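Local coordinates for uncharacterized protein (Bacteroides fragilis, PDB 4OUQ) that is of unknown function but belongs to the DUF4783 family of the NTF2 clan, is made with a signal sequence and folds as a curved mixed sheet packed against helices, at residues K27-I32 with I100-I105; G15-L20 with A43-L48; S58-N63 with S72-T77. All coordinates share one frame; numbering follows the deposited sequence.

Contact 1 (K27-I32 with I100-I105)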
loop_
_atom_site.group_PDB
_atom_site.type_symbol
_atom_site.label_atom_id
_atom_site.label_comp_id
_atom_site.label_asym_id
_atom_site.label_seq_id
_atom_site.Cartn_x
_atom_site.Cartn_y
_atom_site.Cartn_z
ATOM N N LYS A 27 0.448 -4.230 12.610
ATOM C CA LYS A 27 -0.979 -3.945 12.492
ATOM C C LYS A 27 -1.200 -2.925 11.379
ATOM O O LYS A 27 -0.541 -1.843 11.345
ATOM C CB LYS A 27 -1.531 -3.370 13.800
ATOM C CG LYS A 27 -3.038 -3.178 13.782
ATOM C CD LYS A 27 -3.521 -2.616 15.109
ATOM C CE LYS A 27 -5.023 -2.730 15.223
ATOM N NZ LYS A 27 -5.526 -2.174 16.494
ATOM N N VAL A 28 -2.102 -3.267 10.461
ATOM C CA VAL A 28 -2.369 -2.468 9.312
ATOM C C VAL A 28 -3.850 -2.201 9.180
ATOM O O VAL A 28 -4.681 -3.158 9.222
ATOM C CB VAL A 28 -1.878 -3.180 8.016
ATOM C CG1 VAL A 28 -2.091 -2.282 6.777
ATOM C CG2 VAL A 28 -0.406 -3.552 8.170
ATOM N N ASN A 29 -4.184 -0.919 9.019
ATOM C CA ASN A 29 -5.559 -0.464 8.720
ATOM C C ASN A 29 -5.776 -0.400 7.194
ATOM O O ASN A 29 -5.145 0.383 6.510
ATOM C CB ASN A 29 -5.805 0.930 9.334
ATOM C CG ASN A 29 -7.201 1.460 9.033
ATOM O OD1 ASN A 29 -8.129 0.691 8.832
ATOM N ND2 ASN A 29 -7.342 2.789 8.979
ATOM N N LEU A 30 -6.571 -1.307 6.663
ATOM C CA LEU A 30 -6.860 -1.305 5.238
ATOM C C LEU A 30 -8.227 -0.645 5.016
ATOM O O LEU A 30 -9.227 -1.010 5.657
ATOM C CB LEU A 30 -6.871 -2.729 4.656
ATOM C CG LEU A 30 -5.608 -3.591 4.788
ATOM C CD1 LEU A 30 -5.900 -5.008 4.259
ATOM C CD2 LEU A 30 -4.491 -2.945 4.020
ATOM N N VAL A 31 -8.292 0.290 4.089
ATOM C CA VAL A 31 -9.518 1.008 3.810
ATOM C C VAL A 31 -9.786 0.801 2.359
ATOM O O VAL A 31 -9.149 1.391 1.525
ATOM C CB VAL A 31 -9.442 2.507 4.182
ATOM C CG1 VAL A 31 -10.793 3.189 3.994
ATOM C CG2 VAL A 31 -8.973 2.673 5.611
ATOM N N ILE A 32 -10.742 -0.085 2.068
ATOM C CA ILE A 32 -11.012 -0.497 0.694
ATOM C C ILE A 32 -12.539 -0.314 0.442
ATOM O O ILE A 32 -13.391 -0.812 1.210
ATOM C CB ILE A 32 -10.479 -1.939 0.428
ATOM C CG1 ILE A 32 -8.958 -2.011 0.697
ATOM C CG2 ILE A 32 -10.763 -2.376 -1.004
ATOM C CD1 ILE A 32 -8.330 -3.372 0.493
ATOM N N ILE A 100 4.542 0.312 6.832
ATOM C CA ILE A 100 3.161 0.681 6.494
ATOM C C ILE A 100 2.217 0.359 7.673
ATOM O O ILE A 100 2.176 -0.798 8.122
ATOM C CB ILE A 100 2.661 -0.092 5.246
ATOM C CG1 ILE A 100 3.557 0.210 4.023
ATOM C CG2 ILE A 100 1.218 0.242 4.934
ATOM C CD1 ILE A 100 3.443 -0.779 2.908
ATOM N N ASN A 101 1.390 1.354 8.077
ATOM C CA ASN A 101 0.329 1.096 9.036
ATOM C C ASN A 101 -1.074 1.356 8.525
ATOM O O ASN A 101 -2.046 1.028 9.203
ATOM C CB ASN A 101 0.575 1.815 10.366
ATOM C CG ASN A 101 0.699 3.327 10.214
ATOM O OD1 ASN A 101 0.194 3.925 9.240
ATOM N ND2 ASN A 101 1.327 3.957 11.189
ATOM N N GLN A 102 -1.196 1.913 7.313
ATOM C CA GLN A 102 -2.493 2.104 6.700
ATOM C C GLN A 102 -2.376 2.237 5.206
ATOM O O GLN A 102 -1.483 2.881 4.689
ATOM C CB GLN A 102 -3.235 3.320 7.262
ATOM C CG GLN A 102 -4.570 3.544 6.554
ATOM C CD GLN A 102 -5.324 4.713 7.062
ATOM O OE1 GLN A 102 -5.738 4.747 8.225
ATOM N NE2 GLN A 102 -5.565 5.672 6.183
ATOM N N ILE A 103 -3.254 1.528 4.516
ATOM C CA ILE A 103 -3.379 1.634 3.063
ATOM C C ILE A 103 -4.821 1.883 2.760
ATOM O O ILE A 103 -5.683 1.051 3.106
ATOM C CB ILE A 103 -2.913 0.399 2.321
ATOM C CG1 ILE A 103 -1.479 0.019 2.718
ATOM C CG2 ILE A 103 -2.979 0.687 0.827
ATOM C CD1 ILE A 103 -1.014 -1.306 2.223
ATOM N N ARG A 104 -5.098 2.984 2.045
ATOM C CA ARG A 104 -6.430 3.259 1.499
ATOM C C ARG A 104 -6.389 3.033 -0.046
ATOM O O ARG A 104 -5.479 3.531 -0.718
ATOM C CB ARG A 104 -6.870 4.677 1.800
ATOM C CG ARG A 104 -8.277 4.997 1.320
ATOM C CD ARG A 104 -8.819 6.358 1.747
ATOM N NE ARG A 104 -10.079 6.580 1.037
ATOM C CZ ARG A 104 -11.295 6.665 1.564
ATOM N NH1 ARG A 104 -11.476 6.864 2.869
ATOM N NH2 ARG A 104 -12.340 6.741 0.736
ATOM N N ILE A 105 -7.364 2.267 -0.581
ATOM C CA ILE A 105 -7.456 1.969 -1.973
ATOM C C ILE A 105 -8.859 2.351 -2.427
ATOM O O ILE A 105 -9.859 1.813 -1.936
ATOM C CB ILE A 105 -7.211 0.462 -2.259
ATOM C CG1 ILE A 105 -5.840 0.056 -1.754
ATOM C CG2 ILE A 105 -7.350 0.210 -3.765
ATOM C CD1 ILE A 105 -5.467 -1.402 -1.990
HETATM O O HOH W 1 -2.708 0.527 11.974
#
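Parallel pairing of strand 28-32 with the later strand 97-107 brings N29, L30, V31 and I32 opposite Q102, I103, R104 and I105 in the mixed sheet of this NTF2-clan fold. The two short segments run almost exactly together, 4° apart. N29 and V31 do the backbone bonding from one side: N29 N donates to N101 O and V31 N to I103 O, while I103 N donates to N29 O and I105 N to V31 O at 2.9 Å. N101 O also accepts from a water that bridges to K27 O, so the end of the pairing is extended through solvent. N101 and Q102 both face F90 of the adjoining strand 83-94, a classic beta bulge on the far side of strand 97-107.

The two faces differ in character. L30, I103, I32 and I105 share one face, where L30, I103 and I105 touch T47, L48 and F51 of helix 41-54; L30 CD2 lies 4.1 Å from I103 CB, the two side chains running side by side, and I32 CG1 lies 4.2 Å from I105 CB. On the other face the side chains of N29 and Q102 also point the same way, but their amide planes are nearly perpendicular, 85° apart. Both have CG anti to the backbone N, which sends them off the sheet together. In the Q102 conformer described here, N29 ND2 comes to 2.6 Å from Q102 OE1, unusually short and bent (134°), so the details of this bond are doubtful. N29 OD1 is bonded to S36 OG, which gives the amide oxygen a partner on the neighbouring strand. Farther along, the guanidinium of R104 is held by D106 and N34, and V31 CG1 rests over one of its faces, 3.9 Å from R104 NH1.

Contact 2 (G15-L20 with A43-L48)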
loop_
_atom_site.group_PDB
_atom_site.type_symbol
_atom_site.label_atom_id
_atom_site.label_comp_id
_atom_site.label_asym_id
_atom_site.label_seq_id
_atom_site.Cartn_x
_atom_site.Cartn_y
_atom_site.Cartn_z
ATOM N N GLY A 15 2.449 -5.152 -8.670
ATOM C CA GLY A 15 1.379 -5.846 -8.012
ATOM C C GLY A 15 1.872 -7.063 -7.268
ATOM O O GLY A 15 1.293 -8.135 -7.345
ATOM N N ASN A 16 2.987 -6.901 -6.531
ATOM C CA ASN A 16 3.658 -8.013 -5.863
ATOM C C ASN A 16 3.526 -7.860 -4.335
ATOM O O ASN A 16 4.251 -7.139 -3.721
ATOM C CB ASN A 16 5.141 -8.066 -6.300
ATOM C CG ASN A 16 5.848 -9.231 -5.754
ATOM O OD1 ASN A 16 5.603 -9.653 -4.635
ATOM N ND2 ASN A 16 6.762 -9.772 -6.520
ATOM N N SER A 17 2.526 -8.525 -3.756
ATOM C CA SER A 17 2.299 -8.465 -2.324
ATOM C C SER A 17 3.406 -9.039 -1.455
ATOM O O SER A 17 3.547 -8.655 -0.281
ATOM C CB SER A 17 0.973 -9.107 -1.967
ATOM O OG SER A 17 0.998 -10.503 -2.118
ATOM N N GLN A 18 4.113 -10.050 -1.959
ATOM C CA GLN A 18 5.144 -10.713 -1.241
ATOM C C GLN A 18 6.266 -9.695 -0.956
ATOM O O GLN A 18 6.795 -9.685 0.121
ATOM C CB GLN A 18 5.692 -11.927 -2.066
ATOM C CG GLN A 18 6.678 -12.784 -1.310
ATOM C CD GLN A 18 8.052 -12.144 -1.159
ATOM O OE1 GLN A 18 8.489 -11.407 -2.026
ATOM N NE2 GLN A 18 8.727 -12.427 -0.046
ATOM N N GLU A 19 6.561 -8.836 -1.935
ATOM C CA GLU A 19 7.575 -7.817 -1.746
ATOM C C GLU A 19 7.080 -6.753 -0.784
ATOM O O GLU A 19 7.880 -6.106 -0.141
ATOM C CB GLU A 19 8.003 -7.171 -3.081
ATOM C CG GLU A 19 8.917 -8.021 -3.923
ATOM C CD GLU A 19 9.382 -7.331 -5.200
ATOM O OE1 GLU A 19 9.074 -6.156 -5.442
ATOM O OE2 GLU A 19 10.058 -8.011 -5.988
ATOM N N LEU A 20 5.785 -6.495 -0.750
ATOM C CA LEU A 20 5.240 -5.518 0.236
ATOM C C LEU A 20 5.367 -6.024 1.621
ATOM O O LEU A 20 5.419 -5.243 2.557
ATOM C CB LEU A 20 3.765 -5.205 0.013
ATOM C CG LEU A 20 3.402 -4.195 -1.005
ATOM C CD1 LEU A 20 1.911 -4.033 -1.139
ATOM C CD2 LEU A 20 4.020 -2.813 -0.641
ATOM N N ALA A 43 -2.557 -11.183 7.643
ATOM C CA ALA A 43 -3.869 -10.923 7.089
ATOM C C ALA A 43 -3.854 -9.789 6.006
ATOM O O ALA A 43 -4.427 -9.928 4.940
ATOM C CB ALA A 43 -4.860 -10.618 8.185
ATOM N N ALA A 44 -3.091 -8.703 6.237
ATOM C CA ALA A 44 -2.937 -7.650 5.231
ATOM C C ALA A 44 -2.298 -8.147 3.982
ATOM O O ALA A 44 -2.703 -7.797 2.899
ATOM C CB ALA A 44 -2.094 -6.515 5.797
ATOM N N GLU A 45 -1.201 -8.909 4.124
ATOM C CA GLU A 45 -0.462 -9.386 2.943
ATOM C C GLU A 45 -1.409 -10.230 2.055
ATOM O O GLU A 45 -1.340 -10.123 0.817
ATOM C CB GLU A 45 0.748 -10.204 3.318
ATOM C CG GLU A 45 1.550 -10.686 2.084
ATOM C CD GLU A 45 0.971 -11.968 1.471
ATOM O OE1 GLU A 45 0.486 -12.805 2.239
ATOM O OE2 GLU A 45 0.997 -12.149 0.216
ATOM N N GLY A 46 -2.249 -11.062 2.694
ATOM C CA GLY A 46 -3.215 -11.931 1.939
ATOM C C GLY A 46 -4.285 -11.103 1.239
ATOM O O GLY A 46 -4.615 -11.322 0.085
ATOM N N THR A 47 -4.795 -10.105 1.923
ATOM C CA THR A 47 -5.784 -9.235 1.331
ATOM C C THR A 47 -5.217 -8.482 0.101
ATOM O O THR A 47 -5.902 -8.281 -0.912
ATOM C CB THR A 47 -6.355 -8.239 2.384
ATOM O OG1 THR A 47 -6.983 -8.972 3.446
ATOM C CG2 THR A 47 -7.342 -7.339 1.721
ATOM N N LEU A 48 -3.959 -7.991 0.208
ATOM C CA LEU A 48 -3.328 -7.319 -0.888
ATOM C C LEU A 48 -3.051 -8.281 -2.063
ATOM O O LEU A 48 -3.206 -7.905 -3.220
ATOM C CB LEU A 48 -2.043 -6.609 -0.452
ATOM C CG LEU A 48 -2.282 -5.464 0.533
ATOM C CD1 LEU A 48 -1.007 -5.087 1.264
ATOM C CD2 LEU A 48 -2.831 -4.285 -0.260
#
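An interhelical contact joins the short helix 17-21 to the longer helix 41-54, both part of the helical layer that packs on the concave sheet of this NTF2-clan fold. S17 and L20, one helical turn apart, meet E45 and L48, also a turn apart, so each helix offers one polar and one apolar residue. S17 lies closest by backbone to L48, its CA 5.9 Å from L48 CA, and its CB packs 4.2 Å from L48 CB. The E45 chain leaves its helix with CG anti to the backbone N and then bends at chi2 (-83°), which carries the carboxylate across to the serine: E45 OE2 comes to 2.9 Å from S17 OG, although the one hydroxyl proton has another acceptor within reach, so the bond is not settled. The aliphatic part of the same side chain is in contact too, E45 CG lying 3.7 Å from S17 O.

The start of the short helix is shaped by the turn before it. G15, with positive phi (60°), ends helix 6-14 in a Schellman motif, and N16 follows directly as N-cap. N16 OD1 accepts from E19 N at 3.0 Å, with the donor well above the carbonyl plane; the backbone bonds from E19 N and L20 N to N16 O are weak, so the side-chain cap is the shortest of the bonds made to N16 in this first turn. Deeper in, L20 also touches A11 and F12 of helix 6-14 and I100 of the sheet, while L48 reaches I103. The two leucines cross at about a right angle and meet tip to tip, L20 CD1 lying 3.9 Å from L48 CD1.

Contact 3 (S58-N63 with S72-T77)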
loop_
_atom_site.group_PDB
_atom_site.type_symbol
_atom_site.label_atom_id
_atom_site.label_comp_id
_atom_site.label_asym_id
_atom_site.label_seq_id
_atom_site.Cartn_x
_atom_site.Cartn_y
_atom_site.Cartn_z
ATOM N N SER A 58 -0.667 -2.939 -14.091
ATOM C CA SER A 58 0.141 -2.457 -15.126
ATOM C C SER A 58 1.182 -1.423 -14.723
ATOM O O SER A 58 2.170 -1.252 -15.412
ATOM C CB SER A 58 -0.689 -1.977 -16.323
ATOM O OG SER A 58 -1.516 -0.926 -16.020
ATOM N N GLY A 59 0.952 -0.704 -13.640
ATOM C CA GLY A 59 1.863 0.310 -13.210
ATOM C C GLY A 59 1.400 0.996 -11.948
ATOM O O GLY A 59 0.281 0.747 -11.451
ATOM N N PHE A 60 2.290 1.859 -11.437
ATOM C CA PHE A 60 2.027 2.651 -10.287
ATOM C C PHE A 60 2.864 3.870 -10.343
ATOM O O PHE A 60 4.083 3.784 -10.620
ATOM C CB PHE A 60 2.306 1.868 -8.994
ATOM C CG PHE A 60 2.050 2.670 -7.711
ATOM C CD1 PHE A 60 0.757 3.000 -7.333
ATOM C CD2 PHE A 60 3.110 3.094 -6.887
ATOM C CE1 PHE A 60 0.489 3.717 -6.185
ATOM C CE2 PHE A 60 2.834 3.783 -5.676
ATOM C CZ PHE A 60 1.526 4.088 -5.328
ATOM N N ASN A 61 2.266 5.040 -10.134
ATOM C CA ASN A 61 3.016 6.283 -10.078
ATOM C C ASN A 61 2.723 7.070 -8.839
ATOM O O ASN A 61 1.547 7.319 -8.533
ATOM C CB ASN A 61 2.772 7.151 -11.304
ATOM C CG ASN A 61 3.385 6.558 -12.555
ATOM O OD1 ASN A 61 4.597 6.641 -12.788
ATOM N ND2 ASN A 61 2.575 5.945 -13.334
ATOM N N VAL A 62 3.781 7.527 -8.158
ATOM C CA VAL A 62 3.624 8.336 -6.963
ATOM C C VAL A 62 3.372 9.770 -7.449
ATOM O O VAL A 62 4.196 10.339 -8.199
ATOM C CB VAL A 62 4.872 8.337 -6.080
ATOM C CG1 VAL A 62 4.702 9.301 -4.878
ATOM C CG2 VAL A 62 5.217 6.944 -5.631
ATOM N N ASN A 63 2.282 10.399 -6.948
ATOM C CA ASN A 63 1.890 11.703 -7.309
ATOM C C ASN A 63 2.243 12.742 -6.196
ATOM O O ASN A 63 2.451 13.903 -6.461
ATOM C CB ASN A 63 0.353 11.774 -7.577
ATOM C CG ASN A 63 -0.150 10.691 -8.531
ATOM O OD1 ASN A 63 -1.011 9.827 -8.161
ATOM N ND2 ASN A 63 0.335 10.727 -9.713
ATOM N N SER A 72 4.870 9.289 7.618
ATOM C CA SER A 72 5.000 9.723 6.227
ATOM C C SER A 72 3.888 9.097 5.377
ATOM O O SER A 72 3.219 8.164 5.797
ATOM C CB SER A 72 6.381 9.306 5.667
ATOM O OG SER A 72 6.451 7.889 5.486
ATOM N N PHE A 73 3.725 9.580 4.153
ATOM C CA PHE A 73 2.777 9.003 3.253
ATOM C C PHE A 73 3.128 9.203 1.797
ATOM O O PHE A 73 3.876 10.129 1.483
ATOM C CB PHE A 73 1.340 9.574 3.531
ATOM C CG PHE A 73 1.184 11.045 3.228
ATOM C CD1 PHE A 73 0.856 11.469 1.920
ATOM C CD2 PHE A 73 1.379 12.027 4.195
ATOM C CE1 PHE A 73 0.776 12.822 1.620
ATOM C CE2 PHE A 73 1.243 13.389 3.904
ATOM C CZ PHE A 73 0.969 13.785 2.603
ATOM N N ILE A 74 2.554 8.360 0.962
ATOM C CA ILE A 74 2.528 8.576 -0.467
ATOM C C ILE A 74 1.058 8.529 -0.946
ATOM O O ILE A 74 0.219 7.746 -0.426
ATOM C CB ILE A 74 3.397 7.597 -1.291
ATOM C CG1 ILE A 74 3.060 6.150 -0.997
ATOM C CG2 ILE A 74 4.853 7.863 -1.049
ATOM C CD1 ILE A 74 3.858 5.136 -1.830
ATOM N N ILE A 75 0.802 9.354 -1.943
ATOM C CA ILE A 75 -0.486 9.373 -2.623
ATOM C C ILE A 75 -0.103 8.914 -4.065
ATOM O O ILE A 75 0.707 9.591 -4.715
ATOM C CB ILE A 75 -1.084 10.789 -2.706
ATOM C CG1 ILE A 75 -1.206 11.501 -1.355
ATOM C CG2 ILE A 75 -2.444 10.728 -3.401
ATOM C CD1 ILE A 75 -2.080 10.769 -0.389
ATOM N N GLY A 76 -0.714 7.853 -4.572
ATOM C CA GLY A 76 -0.310 7.315 -5.899
ATOM C C GLY A 76 -1.486 6.754 -6.676
ATOM O O GLY A 76 -2.615 6.710 -6.149
ATOM N N THR A 77 -1.263 6.555 -7.978
ATOM C CA THR A 77 -2.286 6.017 -8.872
ATOM C C THR A 77 -1.787 4.696 -9.425
ATOM O O THR A 77 -0.674 4.627 -10.016
ATOM C CB THR A 77 -2.629 7.024 -10.012
ATOM O OG1 THR A 77 -3.122 8.264 -9.418
ATOM C CG2 THR A 77 -3.660 6.447 -10.913
HETATM O O HOH W 2 0.295 5.192 -12.642
#
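With CG of F60 anti to the backbone N (chi1 180°) and OG1 of T77 anti to its carbonyl carbon (chi1 -60°), the ring of F60 extends along G76 and the T77 hydroxyl turns to N63 in the beta hairpin 57-67/72-80. N61 and T77 form an antiparallel hydrogen-bonded pair, each N donating to the other's O at 3.0 Å; V62 and G76 follow as a non-hydrogen-bonded pair, and N63 N donates to I75 O in its carbonyl plane. Segments 58-63 and 72-77 run 133° apart, well short of antiparallel, which reflects strong twist.

With no side chain on G76, the F60 ring lies against its backbone, F60 CE1 3.7 Å from G76 CA. I74 CD1 approaches the ring edge near its plane, 4.2 Å from F60 CE2, while V62 CG1 packs on I74 CG2. F12 and V9 of helix 6-14 also touch the ring. On the other face, a water donates to T77 O, its very short approach to N61 ND2 being doubtful, and N63 OD1 lies 2.9 Å from T77 OG1.

In the fold
Contacts 1 and 3 belong to the same six-stranded sheet, near its two ends: contact 1 pairs strands 28-32 and 97-107, contact 3 the hairpin of edge strand 57-67 and strand 72-80. Their centres lie about 14 Å apart on opposite sides of the chain's centre, and contact 3 is nested in the sequence between the segments of contact 1. Contact 2 sits over contact 1, with centres about 11 Å apart, and the two touch: L30 CD1 meets T47 CG2 at 3.7 Å, and I103 CD1 meets L48 CD1 at 3.9 Å. Contact 2 stays about 7 Å from contact 3 at the nearest atoms, helix 6-14 reaching residues of both.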